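Local coordinates for genome polyprotein (Chicken sicinivirus JSY, PDB 6QWT) that probably copies viral RNA from an RNA template as the 3Dpol RNA-dependent RNA polymerase released from the genome polyprotein, at residues Phe381-Phe386 with Val399-Thr404; Gly192-Met197 with Thr300-Ser305. All blocks are in the same frame, centred on the assembly; numbering follows the deposited sequence.

Contact 1. Residues Phe381-Phe386 with Val399-Thr404; sequences FLKRHF and VISPET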
# COMPACT_ATOMS: atom_id res chain seq x y z
N PHE A 381 8.64 -9.26 -5.52
CA PHE A 381 7.53 -8.32 -5.58
C PHE A 381 6.66 -8.56 -4.35
O PHE A 381 6.18 -9.68 -4.16
CB PHE A 381 6.72 -8.50 -6.87
CG PHE A 381 5.66 -7.44 -7.08
CD1 PHE A 381 5.99 -6.10 -7.00
CD2 PHE A 381 4.35 -7.80 -7.36
CE1 PHE A 381 5.02 -5.12 -7.19
CE2 PHE A 381 3.39 -6.83 -7.56
CZ PHE A 381 3.72 -5.49 -7.47
N LEU A 382 6.48 -7.52 -3.54
CA LEU A 382 5.80 -7.65 -2.25
C LEU A 382 6.47 -8.74 -1.40
O LEU A 382 5.82 -9.61 -0.81
CB LEU A 382 4.31 -7.94 -2.43
CG LEU A 382 3.51 -6.93 -3.26
CD1 LEU A 382 2.12 -7.46 -3.56
CD2 LEU A 382 3.44 -5.59 -2.54
N LYS A 383 7.81 -8.68 -1.36
CA LYS A 383 8.65 -9.59 -0.58
C LYS A 383 8.55 -11.04 -1.05
O LYS A 383 8.92 -11.96 -0.31
CB LYS A 383 8.33 -9.50 0.91
CG LYS A 383 8.64 -8.15 1.55
CD LYS A 383 8.36 -8.16 3.05
CE LYS A 383 9.57 -7.70 3.85
NZ LYS A 383 9.61 -8.31 5.22
N ARG A 384 8.08 -11.29 -2.28
CA ARG A 384 7.85 -12.65 -2.75
C ARG A 384 8.57 -12.90 -4.07
O ARG A 384 8.55 -12.06 -4.97
CB ARG A 384 6.35 -12.93 -2.95
CG ARG A 384 5.51 -12.82 -1.69
CD ARG A 384 4.08 -12.44 -2.04
NE ARG A 384 3.12 -12.76 -0.98
CZ ARG A 384 2.74 -11.91 -0.04
NH1 ARG A 384 3.23 -10.68 -0.01
NH2 ARG A 384 1.86 -12.28 0.88
N HIS A 385 9.21 -14.06 -4.18
CA HIS A 385 9.73 -14.54 -5.45
C HIS A 385 8.62 -15.17 -6.28
O HIS A 385 7.49 -15.35 -5.83
CB HIS A 385 10.85 -15.56 -5.22
CG HIS A 385 12.18 -14.95 -4.93
ND1 HIS A 385 12.65 -14.77 -3.64
CD2 HIS A 385 13.16 -14.50 -5.75
CE1 HIS A 385 13.85 -14.22 -3.68
NE2 HIS A 385 14.18 -14.05 -4.95
N PHE A 386 8.95 -15.49 -7.53
CA PHE A 386 8.08 -16.23 -8.44
C PHE A 386 8.75 -17.58 -8.69
O PHE A 386 9.81 -17.64 -9.32
CB PHE A 386 7.85 -15.48 -9.75
CG PHE A 386 7.17 -14.14 -9.59
CD1 PHE A 386 7.88 -13.04 -9.14
CD2 PHE A 386 5.83 -13.98 -9.91
CE1 PHE A 386 7.26 -11.80 -9.00
CE2 PHE A 386 5.21 -12.75 -9.76
CZ PHE A 386 5.93 -11.66 -9.31
N VAL A 399 6.57 -17.06 -3.19
CA VAL A 399 7.48 -17.53 -2.16
C VAL A 399 8.00 -16.30 -1.42
O VAL A 399 8.92 -15.62 -1.89
CB VAL A 399 8.61 -18.38 -2.74
CG1 VAL A 399 9.50 -18.93 -1.63
CG2 VAL A 399 8.03 -19.50 -3.59
N ILE A 400 7.42 -16.03 -0.26
CA ILE A 400 7.81 -14.88 0.54
C ILE A 400 9.14 -15.17 1.23
O ILE A 400 9.51 -16.34 1.45
CB ILE A 400 6.70 -14.51 1.55
CG1 ILE A 400 6.86 -13.07 2.05
CG2 ILE A 400 6.67 -15.50 2.72
CD1 ILE A 400 5.58 -12.48 2.60
N SER A 401 9.87 -14.12 1.56
CA SER A 401 11.15 -14.27 2.24
C SER A 401 10.93 -14.98 3.58
O SER A 401 10.01 -14.62 4.32
CB SER A 401 11.80 -12.91 2.47
OG SER A 401 10.95 -12.06 3.23
N PRO A 402 11.74 -15.99 3.91
CA PRO A 402 11.53 -16.71 5.18
C PRO A 402 11.59 -15.82 6.40
O PRO A 402 10.97 -16.14 7.42
CB PRO A 402 12.65 -17.76 5.17
CG PRO A 402 12.99 -17.95 3.72
CD PRO A 402 12.81 -16.60 3.09
N GLU A 403 12.32 -14.70 6.32
CA GLU A 403 12.41 -13.78 7.45
C GLU A 403 11.04 -13.25 7.84
O GLU A 403 10.82 -12.92 9.01
CB GLU A 403 13.36 -12.63 7.12
CG GLU A 403 13.75 -11.79 8.33
CD GLU A 403 14.60 -10.59 7.96
OE1 GLU A 403 15.65 -10.38 8.61
OE2 GLU A 403 14.23 -9.86 7.01
N THR A 404 10.12 -13.16 6.88
CA THR A 404 8.77 -12.67 7.18
C THR A 404 8.10 -13.51 8.26
O THR A 404 7.74 -13.00 9.33
CB THR A 404 7.93 -12.65 5.90
OG1 THR A 404 8.48 -11.71 4.97
CG2 THR A 404 6.50 -12.26 6.22
O HOH W 1 12.42 -9.57 3.87
O HOH W 2 11.55 -15.46 -1.30

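Contact 2. Residues Gly192-Met197 with Thr300-Ser305; sequences GLFEAM and TSILNS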
# COMPACT_ATOMS: atom_id res chain seq x y z
N GLY A 192 -16.19 3.97 -9.25
CA GLY A 192 -16.17 3.41 -10.58
C GLY A 192 -14.77 3.08 -11.05
O GLY A 192 -14.53 2.03 -11.66
N LEU A 193 -13.82 3.97 -10.77
CA LEU A 193 -12.42 3.67 -11.07
C LEU A 193 -11.91 2.52 -10.22
O LEU A 193 -11.23 1.62 -10.73
CB LEU A 193 -11.56 4.92 -10.87
CG LEU A 193 -10.05 4.76 -11.09
CD1 LEU A 193 -9.74 4.45 -12.55
CD2 LEU A 193 -9.32 6.01 -10.64
N PHE A 194 -12.23 2.52 -8.92
CA PHE A 194 -11.79 1.45 -8.04
C PHE A 194 -12.34 0.10 -8.50
O PHE A 194 -11.63 -0.90 -8.49
CB PHE A 194 -12.19 1.73 -6.59
CG PHE A 194 -11.56 2.97 -6.02
CD1 PHE A 194 -10.40 3.50 -6.56
CD2 PHE A 194 -12.13 3.61 -4.92
CE1 PHE A 194 -9.82 4.65 -6.03
CE2 PHE A 194 -11.56 4.75 -4.39
CZ PHE A 194 -10.40 5.27 -4.94
N GLU A 195 -13.62 0.07 -8.89
CA GLU A 195 -14.20 -1.15 -9.43
C GLU A 195 -13.40 -1.67 -10.61
O GLU A 195 -13.06 -2.86 -10.67
CB GLU A 195 -15.65 -0.90 -9.84
CG GLU A 195 -16.67 -1.01 -8.73
CD GLU A 195 -18.08 -1.00 -9.26
OE1 GLU A 195 -18.34 -0.30 -10.27
OE2 GLU A 195 -18.94 -1.68 -8.67
N ALA A 196 -13.09 -0.78 -11.56
CA ALA A 196 -12.43 -1.21 -12.79
C ALA A 196 -11.03 -1.75 -12.51
O ALA A 196 -10.58 -2.70 -13.17
CB ALA A 196 -12.37 -0.05 -13.78
N MET A 197 -10.32 -1.16 -11.55
CA MET A 197 -8.93 -1.53 -11.30
C MET A 197 -8.80 -2.64 -10.26
O MET A 197 -8.08 -3.62 -10.49
CB MET A 197 -8.13 -0.31 -10.86
CG MET A 197 -8.05 0.77 -11.92
SD MET A 197 -7.08 2.19 -11.39
CE MET A 197 -5.46 1.46 -11.18
N THR A 300 -5.94 5.32 -1.91
CA THR A 300 -4.64 5.97 -2.09
C THR A 300 -3.64 5.04 -2.77
O THR A 300 -2.80 5.50 -3.54
CB THR A 300 -4.11 6.47 -0.74
OG1 THR A 300 -4.01 7.90 -0.76
CG2 THR A 300 -2.73 5.88 -0.41
N SER A 301 -3.75 3.73 -2.53
CA SER A 301 -2.87 2.79 -3.21
C SER A 301 -3.19 2.72 -4.70
O SER A 301 -2.29 2.48 -5.51
CB SER A 301 -2.99 1.40 -2.57
OG SER A 301 -4.32 0.92 -2.64
N ILE A 302 -4.46 2.93 -5.07
CA ILE A 302 -4.83 2.95 -6.49
C ILE A 302 -4.24 4.17 -7.18
O ILE A 302 -3.63 4.07 -8.25
CB ILE A 302 -6.36 2.90 -6.64
CG1 ILE A 302 -6.87 1.47 -6.44
CG2 ILE A 302 -6.79 3.42 -8.00
CD1 ILE A 302 -6.35 0.52 -7.48
N LEU A 303 -4.41 5.35 -6.57
CA LEU A 303 -3.84 6.57 -7.14
C LEU A 303 -2.32 6.57 -7.05
O LEU A 303 -1.66 7.13 -7.93
CB LEU A 303 -4.43 7.79 -6.44
CG LEU A 303 -5.96 7.86 -6.43
CD1 LEU A 303 -6.46 9.10 -5.71
CD2 LEU A 303 -6.51 7.81 -7.85
N ASN A 304 -1.75 5.96 -6.01
CA ASN A 304 -0.30 5.84 -5.93
C ASN A 304 0.25 4.99 -7.06
O ASN A 304 1.31 5.29 -7.62
CB ASN A 304 0.12 5.25 -4.58
CG ASN A 304 0.45 6.31 -3.56
OD1 ASN A 304 -0.18 7.37 -3.51
ND2 ASN A 304 1.46 6.04 -2.74
N SER A 305 -0.45 3.90 -7.40
CA SER A 305 -0.06 3.07 -8.54
C SER A 305 0.00 3.89 -9.81
O SER A 305 0.98 3.82 -10.57
CB SER A 305 -1.05 1.91 -8.72
OG SER A 305 -0.94 0.97 -7.68

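Contact 1. Residues Phe381-Phe386 with Val399-Thr404
Arg384 lies across Ile400 where two antiparallel strands meet, and the CA atoms of Arg384 and Ile400 are 4.0 Å apart in a non-hydrogen-bonded pair. Followed from its base, the Arg384 side chain first passes the backbone of Val399, with CB near the carbonyl O. CG is anti to the carbonyl carbon of Arg384 (chi1 -61°). This brings CG against Ile400, 3.8 Å from its CB. From CG to NE the chain is extended, and the side chain runs obliquely over the isoleucine. At the tip, Ile400 CD1 packs over the centre of one guanidinium face, 3.9 Å from CZ. NH1 turns back to its own segment and donates to Leu382 O at 2.9 Å; this bond, tilted from the guanidinium plane, anchors it.

His385 and Val399 form a hydrogen-bonded pair, with His385 N to Val399 O at 2.8 Å and a longer return bond from Val399 N to His385 O. Val399 O also accepts from a water that bonds to His385 ND1. Past the strand end, Ser401 N donates to Lys383 O at 3.0 Å. The Lys383 side chain runs past Ser401 and crosses Thr404 at a slant, its NZ 3.6 Å from Thr404 OG1. Ser401 OG and Thr404 OG1 are hydrogen-bonded to each other.

Phe381 to Arg384 form a type I' turn that leads into strand 384-388. Trp216 of helix 212-222 touches Arg384, stacks on Phe386 and donates through NE1 to His385 O. The sequence FLKR and the following hairpin are characteristic of motif E of picornaviral polymerases, the primer-grip region of the palm.

Contact 2. Residues Gly192-Met197 with Thr300-Ser305
Ile302 points into the side of helix 191-198, where Leu193, Phe194 and Met197 receive it. Its helix, 298-316, carries motif B of the viral polymerase fold. The two helix segments cross at 72°, with axes 10.9 Å apart at closest approach.

The contact between them is apolar. The branch methyl CG2 of Ile302, anti to its backbone N, does most of the touching. It lies 3.6 Å from Met197 SD. It also meets the edge of the Phe194 ring, near the ring plane, at 3.8 Å from CE1. The CD1 end of Ile302 reaches back to Met197 CB and CE, both 3.9 Å away. The Met197 chain bends at its last torsion (chi3 64°), which curls CE toward Ile302. To one side, Leu193 CD2 and Leu303 CD2 meet tip to tip at 4.3 Å.

Further out, helix 243-256 backs both leucines, through Leu253 on Leu193 and Phe246 on Leu303. Tyr204 packs on Met197, and Leu101 on Phe194. Within helix 298-316, one turn after Ser301, Ser305 uses both its backbone N and its OG to grip Ser301 O. One donor comes from above the plane of that carbonyl and the other from below.

Contact 2 comes first along the chain, and contact 1 follows it. Their centres are 24 Å apart and their nearest atoms about 8 Å apart. Contact 2 is buried and joins two helices, whereas contact 1 lies at the surface in a two-stranded hairpin. The four-stranded antiparallel sheet of the palm relates them. Phe381 and Leu382 of contact 1 pack on its strands 327-332 and 335-340. Both touch Asp335 of the YGDD sequence (motif C) at the turn between these strands. Asn304 of contact 2 touches Phe237 and Asp238, in short helix 237-240, which follows strand 230-235 of that sheet. The motif E turn thus packs beside motif C, as in related picornaviral polymerases.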